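Local atomic coordinates of trilobed Protease (Pyrococcus furiosus, PDB entry 2GOP), a protein that forms the seven-bladed, open-Velcro beta-propeller domain of a hydrolase, a domain that probably helps to control which substrates reach the protease's catalytic part. Residues A[98-103]-A[118-123]; A[19-24]-A[63-68]; A[12-17]-A[338-343]; A[269-274]-A[307-312]. All coordinates share one frame; numbering follows the deposited sequence.

Interaction 1: A[98-103]-A[118-123]; sequences KKILEA and LLIVGF
Ile100 and Leu101 form a classic beta bulge at the edge of one propeller blade, and from there they meet Leu118 and Ile120 on the second strand of the next blade. Both residues of the bulge face Ile87 of the neighbouring strand, and both side chains start toward the other blade. Leu101 has CG anti to its backbone N (chi1 -178°) and reaches Ile120 tip to tip: its CD2 lies 3.8 Å from Ile120 CD1, with Ile120 CG2 equally near. Beside this pair, Ile100 crosses Leu118 obliquely, CD1 to CD2 at 3.9 Å. Farther along, where the strands draw together, Ala103 CB rests 3.5 Å from the carbonyl oxygen of Phe123, whose own side chain starts away from the contact. On the other side of strand 96-103, Lys99 NZ forms a salt bridge with Glu102 OE1 at 2.7 Å, coming from above the carboxylate plane, while Glu102 OE2 is paired with Lys82. The axes of the two segments stay 8.0 Å apart at 28°. With no hydrogen bond across it, this contact rests mainly on methyl groups, so the spacing of the blades here probably follows the size of the side chains.

Interaction 2: A[19-24]-A[63-68]; sequences DPRTKG and MPRISP
Asp19, Arg21 and Arg65 join the innermost strands of the first two blades of the beta-propeller, which run side by side in the same direction around the central axis. The contact is first of all electrostatic. Arg21 grips Asp19 side-on, NE and NH2 both donating to OD1, which lies in the guanidinium plane. The other oxygen, Asp19 OD2, takes a hydrogen bond of 2.9 Å from Arg65 NH1 on its syn side, somewhat out of the carboxylate plane, part of a salt bridge in which carboxylate and guanidinium planes stand 83° apart. Arg65 NH1 also turns back to its own strand, donating to Pro64 O at 3.0 Å from above the carbonyl plane. Two waters extend the network, one from Asp19 OD2 to Met63 N, the other from Asp19 OD2 to Arg65 NH2. Outside the segments, Leu109 O receives the N-H of Arg65 NE, tying the group to the third blade.

Stacking comes next. The two guanidinium groups lie flat on each other with centres 3.5 Å apart, Arg21 NH2 over the centre of the Arg65 group. The shared carboxylate probably offsets the repulsion of these like charges. An alanine in place of Arg21 would probably leave Asp19 OD1 without these two donors and remove the group stacked on one face of Arg65.

Apolar packing completes the contact. Lys23 and Ile66 slide past each other in opposite directions, with Lys23 CB 3.6 Å from Ile66 CG2 and Lys23 CG 3.6 Å from Ile66 CB.

Interaction 3: A[12-17]-A[338-343]; sequences AKFAYL and DYNDPI
Asn340, in the loop after the last strand of the propeller, meets the backbone of Ala15, in the segment that leads into strand 16-23. Its CB leaves the main chain toward segment 12-17, and Asn340 CG, anti to the carbonyl carbon (chi1 -67°), comes 3.7 Å from Ala15 O. At the tip the amide divides its two functions. OD1 accepts the N-H of Ala15 at 2.9 Å, nearly straight at 169° and on a lone pair in the carbonyl plane. The same oxygen lies 3.3 Å from Phe14 CB and, near the plane of the ring, at the edge of Phe14; a water bound to Lys13 O adds a weak bond. Asn340 ND2 donates to Ala15 O at 2.9 Å, again on a lone pair and almost linear. A leucine in place of Asn340 would probably leave both the N-H and the C=O of Ala15 without these mates.

Beside the amide, Tyr339 CB packs on Ala15 CB at 3.7 Å, and Leu17 CD1 touches Tyr339 CD2 at 3.8 Å, the side chains crossing at about a right angle. The Tyr339 hydroxyl is hydrogen-bonded to that of Tyr29, and Glu325 accepts the backbone N-H groups of Tyr339 and Asn340. One side-chain amide thus offers Ala15 a donor and an acceptor, as a neighbouring strand's backbone would; that the chain ends touch with no strand exchanged is consistent with the open Velcro topology.

Interaction 4: A[269-274]-A[307-312]; sequences KIKDGK and FDVDEI
Lys269 lies against Phe307 and Asp308 between the innermost strands of the sixth and seventh blades of the beta-propeller, which run nearly parallel, 15° apart. The extended lysine chain and the Phe307 side chain slide past each other in opposite directions, Lys269 CD 4.0 Å from Phe307 CE2. That extension delivers NZ to two acceptors of the seventh blade. It donates to Phe307 O at 2.9 Å, in the carbonyl plane and on a lone pair, and to Asp308 OD1 at 3.0 Å, approaching that oxygen from above the carboxylate plane as part of a salt bridge. The other oxygen, Asp308 OD2, accepts the backbone N-H of Thr22, carrying the chain of contacts on to the first blade.

Phe307 CG stands between the backbone N and the carbonyl carbon (chi1 69°), and from there its ring atoms CE2 and CZ lie beside the lysine chain.

Lys271 starts the type I' turn that ends at Lys274, and reaches across near Asp310. The chain bends at chi2 and again at chi4, the latter turning NZ toward Asp272 OD1 of its own turn, with which it forms a salt bridge. Asp310 OD2 is bound to Gly24 N, and Lys271 NZ stays 4.0 Å from Asp310 OD1, beyond salt-bridge range, with CE 3.1 Å from Asp310 O.

All four contacts are only partly buried. Interactions 2 and 4 lie nearest the middle of the propeller, between innermost strands of adjacent blades, and both rely on charge: an arginine pair sharing an aspartate in one, a lysine bridging to a carboxylate in the other. They touch directly, Asp308 and Asp310 accepting from Thr22 N and Gly24 N, so last and first blades are joined at the inner strands. Interaction 3 joins the same two blades again, farthest from the centre, tying the start of the first to the loop after the last strand through a side-chain amide on backbone. Interaction 1, also farther out, is mainly apolar and shares the sheet of 62-66 with interaction 2.

Interaction 1: A[98-103]-A[118-123]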
loop_
_atom_site.group_PDB
_atom_site.type_symbol
_atom_site.label_atom_id
_atom_site.label_comp_id
_atom_site.label_asym_id
_atom_site.label_seq_id
_atom_site.Cartn_x
_atom_site.Cartn_y
_atom_site.Cartn_z
ATOM N N LYS A 98 3.097 18.383 28.336
ATOM C CA LYS A 98 2.095 19.285 27.806
ATOM C C LYS A 98 1.783 18.976 26.355
ATOM O O LYS A 98 2.623 18.447 25.622
ATOM C CB LYS A 98 2.565 20.743 27.906
ATOM C CG LYS A 98 3.900 21.011 27.224
ATOM C CD LYS A 98 3.913 22.365 26.522
ATOM C CE LYS A 98 5.338 22.819 26.204
ATOM N NZ LYS A 98 6.250 21.705 25.813
ATOM N N LYS A 99 0.567 19.329 25.955
ATOM C CA LYS A 99 0.149 19.290 24.565
ATOM C C LYS A 99 0.862 20.428 23.833
ATOM O O LYS A 99 0.861 21.563 24.308
ATOM C CB LYS A 99 -1.368 19.471 24.519
ATOM C CG LYS A 99 -2.012 19.578 23.156
ATOM C CD LYS A 99 -3.443 20.098 23.332
ATOM C CE LYS A 99 -4.183 20.201 22.015
ATOM N NZ LYS A 99 -5.547 20.755 22.219
ATOM N N ILE A 100 1.484 20.128 22.692
ATOM C CA ILE A 100 2.145 21.170 21.898
ATOM C C ILE A 100 1.491 21.440 20.545
ATOM O O ILE A 100 1.754 22.472 19.932
ATOM C CB ILE A 100 3.640 20.875 21.693
ATOM C CG1 ILE A 100 3.851 19.641 20.802
ATOM C CG2 ILE A 100 4.314 20.721 23.033
ATOM C CD1 ILE A 100 5.257 19.547 20.177
ATOM N N LEU A 101 0.627 20.538 20.093
ATOM C CA LEU A 101 0.019 20.654 18.776
ATOM C C LEU A 101 -1.233 19.802 18.667
ATOM O O LEU A 101 -1.339 18.756 19.291
ATOM C CB LEU A 101 1.014 20.207 17.701
ATOM C CG LEU A 101 0.539 20.328 16.251
ATOM C CD1 LEU A 101 0.878 21.716 15.727
ATOM C CD2 LEU A 101 1.153 19.233 15.407
ATOM N N GLU A 102 -2.160 20.271 17.843
ATOM C CA GLU A 102 -3.382 19.563 17.512
ATOM C C GLU A 102 -3.472 19.399 15.995
ATOM O O GLU A 102 -3.206 20.342 15.240
ATOM C CB GLU A 102 -4.584 20.364 18.019
ATOM C CG GLU A 102 -5.823 19.536 18.258
ATOM C CD GLU A 102 -6.917 20.309 18.970
ATOM O OE1 GLU A 102 -6.590 21.212 19.770
ATOM O OE2 GLU A 102 -8.107 20.004 18.734
ATOM N N ALA A 103 -3.840 18.204 15.550
ATOM C CA ALA A 103 -4.027 17.942 14.125
ATOM C C ALA A 103 -5.054 16.843 13.918
ATOM O O ALA A 103 -5.369 16.102 14.836
ATOM C CB ALA A 103 -2.707 17.562 13.473
ATOM N N LEU A 118 11.651 19.237 16.750
ATOM C CA LEU A 118 10.773 18.107 16.528
ATOM C C LEU A 118 10.041 18.281 15.183
ATOM O O LEU A 118 9.403 19.319 14.939
ATOM C CB LEU A 118 9.799 18.040 17.702
ATOM C CG LEU A 118 8.904 16.827 17.933
ATOM C CD1 LEU A 118 9.701 15.523 18.000
ATOM C CD2 LEU A 118 8.094 17.062 19.211
ATOM N N LEU A 119 10.179 17.292 14.297
ATOM C CA LEU A 119 9.490 17.289 13.002
ATOM C C LEU A 119 8.197 16.494 13.113
ATOM O O LEU A 119 8.218 15.302 13.426
ATOM C CB LEU A 119 10.352 16.670 11.902
ATOM C CG LEU A 119 9.680 16.572 10.510
ATOM C CD1 LEU A 119 9.370 17.973 9.963
ATOM C CD2 LEU A 119 10.529 15.758 9.528
ATOM N N ILE A 120 7.081 17.171 12.847
ATOM C CA ILE A 120 5.762 16.558 12.813
ATOM C C ILE A 120 5.213 16.648 11.395
ATOM O O ILE A 120 5.169 17.732 10.799
ATOM C CB ILE A 120 4.779 17.291 13.760
ATOM C CG1 ILE A 120 5.363 17.388 15.181
ATOM C CG2 ILE A 120 3.417 16.581 13.787
ATOM C CD1 ILE A 120 4.824 18.534 15.966
ATOM N N VAL A 121 4.790 15.506 10.854
ATOM C CA VAL A 121 4.120 15.470 9.559
ATOM C C VAL A 121 2.705 14.886 9.726
ATOM O O VAL A 121 2.503 13.874 10.396
ATOM C CB VAL A 121 4.945 14.698 8.499
ATOM C CG1 VAL A 121 4.264 14.758 7.146
ATOM C CG2 VAL A 121 6.366 15.267 8.419
ATOM N N GLY A 122 1.727 15.556 9.137
ATOM C CA GLY A 122 0.344 15.179 9.331
ATOM C C GLY A 122 -0.625 16.013 8.527
ATOM O O GLY A 122 -0.250 16.650 7.535
ATOM N N PHE A 123 -1.880 15.988 8.958
ATOM C CA PHE A 123 -2.968 16.632 8.239
ATOM C C PHE A 123 -3.693 17.594 9.153
ATOM O O PHE A 123 -4.108 17.235 10.259
ATOM C CB PHE A 123 -3.904 15.573 7.682
ATOM C CG PHE A 123 -3.256 14.722 6.639
ATOM C CD1 PHE A 123 -2.528 13.591 7.001
ATOM C CD2 PHE A 123 -3.312 15.084 5.301
ATOM C CE1 PHE A 123 -1.899 12.819 6.045
ATOM C CE2 PHE A 123 -2.694 14.314 4.334
ATOM C CZ PHE A 123 -1.991 13.176 4.705
#

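Interaction 2: A[19-24]-A[63-68]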
loop_
_atom_site.group_PDB
_atom_site.type_symbol
_atom_site.label_atom_id
_atom_site.label_comp_id
_atom_site.label_asym_id
_atom_site.label_seq_id
_atom_site.Cartn_x
_atom_site.Cartn_y
_atom_site.Cartn_z
ATOM N N ASP A 19 5.563 -0.586 18.483
ATOM C CA ASP A 19 6.392 0.598 18.313
ATOM C C ASP A 19 7.585 0.682 19.276
ATOM O O ASP A 19 7.687 1.633 20.085
ATOM C CB ASP A 19 5.523 1.850 18.424
ATOM C CG ASP A 19 6.137 3.054 17.731
ATOM O OD1 ASP A 19 7.238 2.920 17.143
ATOM O OD2 ASP A 19 5.509 4.137 17.778
ATOM N N PRO A 20 8.528 -0.266 19.151
ATOM C CA PRO A 20 9.721 -0.272 20.020
ATOM C C PRO A 20 10.680 0.850 19.653
ATOM O O PRO A 20 10.887 1.137 18.478
ATOM C CB PRO A 20 10.367 -1.622 19.726
ATOM C CG PRO A 20 9.953 -1.934 18.330
ATOM C CD PRO A 20 8.564 -1.360 18.169
ATOM N N ARG A 21 11.251 1.474 20.673
ATOM C CA ARG A 21 12.139 2.599 20.503
ATOM C C ARG A 21 13.294 2.496 21.473
ATOM O O ARG A 21 13.149 1.960 22.578
ATOM C CB ARG A 21 11.385 3.900 20.787
ATOM C CG ARG A 21 10.248 4.167 19.818
ATOM C CD ARG A 21 10.773 4.745 18.548
ATOM N NE ARG A 21 9.870 4.497 17.436
ATOM C CZ ARG A 21 9.986 5.061 16.240
ATOM N NH1 ARG A 21 10.977 5.911 15.981
ATOM N NH2 ARG A 21 9.092 4.775 15.300
ATOM N N THR A 22 14.433 3.043 21.073
ATOM C CA THR A 22 15.582 3.110 21.964
ATOM C C THR A 22 16.465 4.343 21.713
ATOM O O THR A 22 16.678 4.752 20.572
ATOM C CB THR A 22 16.431 1.823 21.860
ATOM O OG1 THR A 22 17.421 1.818 22.900
ATOM C CG2 THR A 22 17.102 1.722 20.486
ATOM N N LYS A 23 16.937 4.937 22.804
ATOM C CA LYS A 23 17.987 5.954 22.779
ATOM C C LYS A 23 18.830 5.738 24.012
ATOM O O LYS A 23 18.292 5.591 25.106
ATOM C CB LYS A 23 17.414 7.370 22.826
ATOM C CG LYS A 23 16.622 7.783 21.603
ATOM C CD LYS A 23 17.478 7.861 20.353
ATOM C CE LYS A 23 16.663 8.386 19.181
ATOM N NZ LYS A 23 17.442 8.480 17.918
ATOM N N GLY A 24 20.146 5.705 23.840
ATOM C CA GLY A 24 21.050 5.514 24.956
ATOM C C GLY A 24 20.761 4.227 25.699
ATOM O O GLY A 24 20.782 3.153 25.110
ATOM N N MET A 63 2.946 6.425 19.799
ATOM C CA MET A 63 4.023 7.134 19.087
ATOM C C MET A 63 5.144 7.645 20.001
ATOM O O MET A 63 5.518 8.816 19.920
ATOM C CB MET A 63 3.476 8.299 18.259
ATOM C CG MET A 63 2.489 7.929 17.169
ATOM S SD MET A 63 2.345 9.232 15.918
ATOM C CE MET A 63 3.883 9.040 15.033
ATOM N N PRO A 64 5.688 6.773 20.866
ATOM C CA PRO A 64 6.790 7.195 21.733
ATOM C C PRO A 64 8.037 7.535 20.930
ATOM O O PRO A 64 8.455 6.746 20.080
ATOM C CB PRO A 64 7.044 5.963 22.600
ATOM C CG PRO A 64 6.562 4.821 21.779
ATOM C CD PRO A 64 5.334 5.361 21.091
ATOM N N ARG A 65 8.601 8.713 21.178
ATOM C CA ARG A 65 9.830 9.140 20.515
ATOM C C ARG A 65 10.751 9.703 21.579
ATOM O O ARG A 65 10.485 10.766 22.142
ATOM C CB ARG A 65 9.532 10.191 19.429
ATOM C CG ARG A 65 8.550 9.712 18.340
ATOM C CD ARG A 65 9.115 8.601 17.473
ATOM N NE ARG A 65 8.228 8.256 16.355
ATOM C CZ ARG A 65 7.287 7.311 16.365
ATOM N NH1 ARG A 65 7.074 6.538 17.425
ATOM N NH2 ARG A 65 6.554 7.119 15.278
ATOM N N ILE A 66 11.813 8.972 21.893
ATOM C CA ILE A 66 12.753 9.409 22.909
ATOM C C ILE A 66 13.726 10.356 22.235
ATOM O O ILE A 66 14.236 10.040 21.176
ATOM C CB ILE A 66 13.556 8.234 23.511
ATOM C CG1 ILE A 66 12.619 7.185 24.130
ATOM C CG2 ILE A 66 14.562 8.767 24.562
ATOM C CD1 ILE A 66 13.188 5.780 24.118
ATOM N N SER A 67 13.985 11.510 22.847
ATOM C CA SER A 67 14.973 12.438 22.304
ATOM C C SER A 67 16.365 11.805 22.368
ATOM O O SER A 67 16.667 11.077 23.312
ATOM C CB SER A 67 14.953 13.767 23.059
ATOM O OG SER A 67 15.341 13.616 24.419
ATOM N N PRO A 68 17.217 12.062 21.362
ATOM C CA PRO A 68 18.581 11.509 21.390
ATOM C C PRO A 68 19.301 11.596 22.755
ATOM O O PRO A 68 20.003 10.661 23.147
ATOM C CB PRO A 68 19.305 12.339 20.334
ATOM C CG PRO A 68 18.211 12.654 19.328
ATOM C CD PRO A 68 16.977 12.874 20.150
HETATM O O HOH W 1 2.884 3.995 18.238
HETATM O O HOH W 2 4.510 4.895 14.949
#

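Interaction 3: A[12-17]-A[338-343]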
loop_
_atom_site.group_PDB
_atom_site.type_symbol
_atom_site.label_atom_id
_atom_site.label_comp_id
_atom_site.label_asym_id
_atom_site.label_seq_id
_atom_site.Cartn_x
_atom_site.Cartn_y
_atom_site.Cartn_z
ATOM N N ALA A 12 -9.309 -11.665 24.111
ATOM C CA ALA A 12 -8.272 -10.724 24.599
ATOM C C ALA A 12 -8.031 -10.630 26.114
ATOM O O ALA A 12 -8.641 -9.814 26.810
ATOM C CB ALA A 12 -8.522 -9.338 24.029
ATOM N N LYS A 13 -7.112 -11.464 26.595
ATOM C CA LYS A 13 -6.629 -11.421 27.974
ATOM C C LYS A 13 -5.208 -10.850 27.993
ATOM O O LYS A 13 -4.553 -10.835 29.039
ATOM C CB LYS A 13 -6.577 -12.837 28.570
ATOM C CG LYS A 13 -7.736 -13.768 28.202
ATOM C CD LYS A 13 -8.789 -13.857 29.296
ATOM C CE LYS A 13 -9.438 -12.518 29.593
ATOM N NZ LYS A 13 -10.532 -12.666 30.592
ATOM N N PHE A 14 -4.743 -10.382 26.835
ATOM C CA PHE A 14 -3.312 -10.210 26.582
ATOM C C PHE A 14 -2.827 -8.768 26.603
ATOM O O PHE A 14 -3.615 -7.831 26.597
ATOM C CB PHE A 14 -2.951 -10.842 25.234
ATOM C CG PHE A 14 -3.274 -12.306 25.153
ATOM C CD1 PHE A 14 -2.665 -13.211 26.017
ATOM C CD2 PHE A 14 -4.191 -12.785 24.222
ATOM C CE1 PHE A 14 -2.961 -14.563 25.949
ATOM C CE2 PHE A 14 -4.489 -14.137 24.149
ATOM C CZ PHE A 14 -3.874 -15.027 25.016
ATOM N N ALA A 15 -1.508 -8.626 26.651
ATOM C CA ALA A 15 -0.831 -7.349 26.490
ATOM C C ALA A 15 -0.300 -7.306 25.068
ATOM O O ALA A 15 0.351 -8.246 24.622
ATOM C CB ALA A 15 0.301 -7.225 27.482
ATOM N N TYR A 16 -0.592 -6.222 24.356
ATOM C CA TYR A 16 -0.188 -6.080 22.963
ATOM C C TYR A 16 0.843 -4.965 22.831
ATOM O O TYR A 16 0.531 -3.794 23.049
ATOM C CB TYR A 16 -1.409 -5.802 22.085
ATOM C CG TYR A 16 -2.411 -6.932 22.082
ATOM C CD1 TYR A 16 -2.225 -8.051 21.272
ATOM C CD2 TYR A 16 -3.535 -6.895 22.900
ATOM C CE1 TYR A 16 -3.143 -9.105 21.275
ATOM C CE2 TYR A 16 -4.452 -7.942 22.917
ATOM C CZ TYR A 16 -4.252 -9.045 22.103
ATOM O OH TYR A 16 -5.170 -10.079 22.106
ATOM N N LEU A 17 2.064 -5.346 22.459
ATOM C CA LEU A 17 3.194 -4.427 22.386
ATOM C C LEU A 17 3.389 -3.900 20.966
ATOM O O LEU A 17 3.297 -4.656 20.004
ATOM C CB LEU A 17 4.484 -5.116 22.833
ATOM C CG LEU A 17 4.796 -5.105 24.336
ATOM C CD1 LEU A 17 3.691 -5.717 25.160
ATOM C CD2 LEU A 17 6.095 -5.819 24.572
ATOM N N ASP A 338 7.960 -9.968 29.492
ATOM C CA ASP A 338 7.295 -11.273 29.514
ATOM C C ASP A 338 5.844 -11.119 29.969
ATOM O O ASP A 338 5.329 -11.921 30.741
ATOM C CB ASP A 338 8.068 -12.255 30.401
ATOM C CG ASP A 338 8.215 -11.773 31.845
ATOM O OD1 ASP A 338 7.812 -10.638 32.161
ATOM O OD2 ASP A 338 8.740 -12.542 32.672
ATOM N N TYR A 339 5.194 -10.069 29.473
ATOM C CA TYR A 339 3.855 -9.692 29.928
ATOM C C TYR A 339 2.892 -10.862 29.848
ATOM O O TYR A 339 2.150 -11.142 30.791
ATOM C CB TYR A 339 3.324 -8.523 29.091
ATOM C CG TYR A 339 3.938 -7.189 29.452
ATOM C CD1 TYR A 339 3.558 -6.522 30.620
ATOM C CD2 TYR A 339 4.887 -6.587 28.632
ATOM C CE1 TYR A 339 4.112 -5.291 30.961
ATOM C CE2 TYR A 339 5.449 -5.366 28.967
ATOM C CZ TYR A 339 5.057 -4.719 30.133
ATOM O OH TYR A 339 5.607 -3.503 30.464
ATOM N N ASN A 340 2.926 -11.566 28.728
ATOM C CA ASN A 340 1.941 -12.609 28.461
ATOM C C ASN A 340 2.271 -13.988 29.010
ATOM O O ASN A 340 1.395 -14.852 29.066
ATOM C CB ASN A 340 1.674 -12.663 26.963
ATOM C CG ASN A 340 0.988 -11.426 26.490
ATOM O OD1 ASN A 340 -0.134 -11.147 26.907
ATOM N ND2 ASN A 340 1.666 -10.640 25.662
ATOM N N ASP A 341 3.520 -14.194 29.422
ATOM C CA ASP A 341 3.914 -15.448 30.081
ATOM C C ASP A 341 4.822 -15.148 31.280
ATOM O O ASP A 341 5.984 -15.557 31.321
ATOM C CB ASP A 341 4.589 -16.376 29.071
ATOM C CG ASP A 341 3.729 -16.613 27.839
ATOM O OD1 ASP A 341 3.751 -15.751 26.931
ATOM O OD2 ASP A 341 3.026 -17.648 27.780
ATOM N N PRO A 342 4.277 -14.432 32.273
ATOM C CA PRO A 342 5.091 -13.814 33.318
ATOM C C PRO A 342 5.693 -14.807 34.313
ATOM O O PRO A 342 6.670 -14.481 34.984
ATOM C CB PRO A 342 4.097 -12.882 34.012
ATOM C CG PRO A 342 2.781 -13.564 33.838
ATOM C CD PRO A 342 2.837 -14.200 32.486
ATOM N N ILE A 343 5.116 -16.002 34.401
ATOM C CA ILE A 343 5.651 -17.070 35.243
ATOM C C ILE A 343 6.603 -17.941 34.422
ATOM O O ILE A 343 7.738 -18.194 34.824
ATOM C CB ILE A 343 4.514 -17.951 35.811
ATOM C CG1 ILE A 343 3.513 -17.084 36.583
ATOM C CG2 ILE A 343 5.080 -19.051 36.698
ATOM C CD1 ILE A 343 2.388 -17.854 37.252
HETATM O O HOH W 3 -1.703 -11.602 29.833
#

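Interaction 4: A[269-274]-A[307-312]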
loop_
_atom_site.group_PDB
_atom_site.type_symbol
_atom_site.label_atom_id
_atom_site.label_comp_id
_atom_site.label_asym_id
_atom_site.label_seq_id
_atom_site.Cartn_x
_atom_site.Cartn_y
_atom_site.Cartn_z
ATOM N N LYS A 269 16.567 1.089 8.746
ATOM C CA LYS A 269 17.110 2.270 9.402
ATOM C C LYS A 269 18.611 2.311 9.170
ATOM O O LYS A 269 19.220 1.280 8.958
ATOM C CB LYS A 269 16.792 2.232 10.902
ATOM C CG LYS A 269 15.318 2.404 11.213
ATOM C CD LYS A 269 15.024 2.385 12.710
ATOM C CE LYS A 269 13.701 3.096 13.030
ATOM N NZ LYS A 269 12.990 2.568 14.243
ATOM N N ILE A 270 19.200 3.497 9.186
ATOM C CA ILE A 270 20.631 3.654 8.974
ATOM C C ILE A 270 21.223 4.337 10.194
ATOM O O ILE A 270 20.698 5.340 10.666
ATOM C CB ILE A 270 20.959 4.452 7.665
ATOM C CG1 ILE A 270 22.465 4.437 7.370
ATOM C CG2 ILE A 270 20.456 5.895 7.740
ATOM C CD1 ILE A 270 22.808 4.728 5.915
ATOM N N LYS A 271 22.316 3.784 10.702
ATOM C CA LYS A 271 23.008 4.353 11.844
ATOM C C LYS A 271 24.505 4.149 11.696
ATOM O O LYS A 271 24.971 3.021 11.522
ATOM C CB LYS A 271 22.523 3.724 13.147
ATOM C CG LYS A 271 23.381 4.147 14.322
ATOM C CD LYS A 271 22.605 4.380 15.589
ATOM C CE LYS A 271 23.543 4.953 16.637
ATOM N NZ LYS A 271 24.161 6.216 16.151
ATOM N N ASP A 272 25.259 5.241 11.764
ATOM C CA ASP A 272 26.709 5.175 11.596
ATOM C C ASP A 272 27.080 4.423 10.321
ATOM O O ASP A 272 27.997 3.596 10.323
ATOM C CB ASP A 272 27.378 4.516 12.816
ATOM C CG ASP A 272 27.221 5.339 14.094
ATOM O OD1 ASP A 272 26.950 6.558 14.006
ATOM O OD2 ASP A 272 27.376 4.760 15.199
ATOM N N GLY A 273 26.340 4.695 9.243
ATOM C CA GLY A 273 26.618 4.113 7.933
ATOM C C GLY A 273 26.248 2.650 7.775
ATOM O O GLY A 273 26.484 2.069 6.727
ATOM N N LYS A 274 25.685 2.043 8.817
ATOM C CA LYS A 274 25.252 0.664 8.760
ATOM C C LYS A 274 23.739 0.650 8.652
ATOM O O LYS A 274 23.057 1.453 9.274
ATOM C CB LYS A 274 25.713 -0.111 9.993
ATOM C CG LYS A 274 27.231 -0.249 10.107
ATOM C CD LYS A 274 27.637 -0.879 11.430
ATOM C CE LYS A 274 29.151 -0.844 11.653
ATOM N NZ LYS A 274 29.574 -1.715 12.810
ATOM N N PHE A 307 11.521 -2.507 14.966
ATOM C CA PHE A 307 12.757 -2.459 15.713
ATOM C C PHE A 307 13.262 -1.031 15.745
ATOM O O PHE A 307 12.744 -0.157 15.047
ATOM C CB PHE A 307 13.812 -3.349 15.046
ATOM C CG PHE A 307 14.283 -2.815 13.721
ATOM C CD1 PHE A 307 13.560 -3.057 12.563
ATOM C CD2 PHE A 307 15.433 -2.057 13.643
ATOM C CE1 PHE A 307 13.979 -2.543 11.350
ATOM C CE2 PHE A 307 15.852 -1.541 12.430
ATOM C CZ PHE A 307 15.116 -1.784 11.292
ATOM N N ASP A 308 14.294 -0.805 16.543
ATOM C CA ASP A 308 14.983 0.474 16.550
ATOM C C ASP A 308 16.416 0.225 16.952
ATOM O O ASP A 308 16.730 -0.824 17.503
ATOM C CB ASP A 308 14.309 1.425 17.537
ATOM C CG ASP A 308 14.672 2.868 17.312
ATOM O OD1 ASP A 308 15.173 3.218 16.220
ATOM O OD2 ASP A 308 14.436 3.660 18.245
ATOM N N VAL A 309 17.283 1.191 16.680
ATOM C CA VAL A 309 18.704 1.060 17.001
ATOM C C VAL A 309 19.311 2.410 17.401
ATOM O O VAL A 309 19.065 3.433 16.763
ATOM C CB VAL A 309 19.493 0.439 15.816
ATOM C CG1 VAL A 309 19.183 1.174 14.503
ATOM C CG2 VAL A 309 20.984 0.445 16.093
ATOM N N ASP A 310 20.076 2.405 18.487
ATOM C CA ASP A 310 20.918 3.547 18.839
ATOM C C ASP A 310 22.244 2.976 19.349
ATOM O O ASP A 310 23.073 2.568 18.533
ATOM C CB ASP A 310 20.203 4.477 19.836
ATOM C CG ASP A 310 20.999 5.748 20.146
ATOM O OD1 ASP A 310 21.529 6.385 19.213
ATOM O OD2 ASP A 310 21.084 6.114 21.336
ATOM N N GLU A 311 22.443 2.896 20.663
ATOM C CA GLU A 311 23.633 2.232 21.208
ATOM C C GLU A 311 23.440 0.724 21.187
ATOM O O GLU A 311 24.406 -0.040 21.070
ATOM C CB GLU A 311 23.908 2.691 22.643
ATOM C CG GLU A 311 24.403 4.125 22.737
ATOM C CD GLU A 311 24.534 4.608 24.168
ATOM O OE1 GLU A 311 24.951 5.773 24.360
ATOM O OE2 GLU A 311 24.212 3.830 25.099
ATOM N N ILE A 312 22.173 0.328 21.286
ATOM C CA ILE A 312 21.740 -1.056 21.346
ATOM C C ILE A 312 20.660 -1.266 20.279
ATOM O O ILE A 312 20.054 -0.309 19.822
ATOM C CB ILE A 312 21.177 -1.349 22.770
ATOM C CG1 ILE A 312 21.653 -2.707 23.272
ATOM C CG2 ILE A 312 19.650 -1.184 22.841
ATOM C CD1 ILE A 312 23.046 -2.630 23.889
#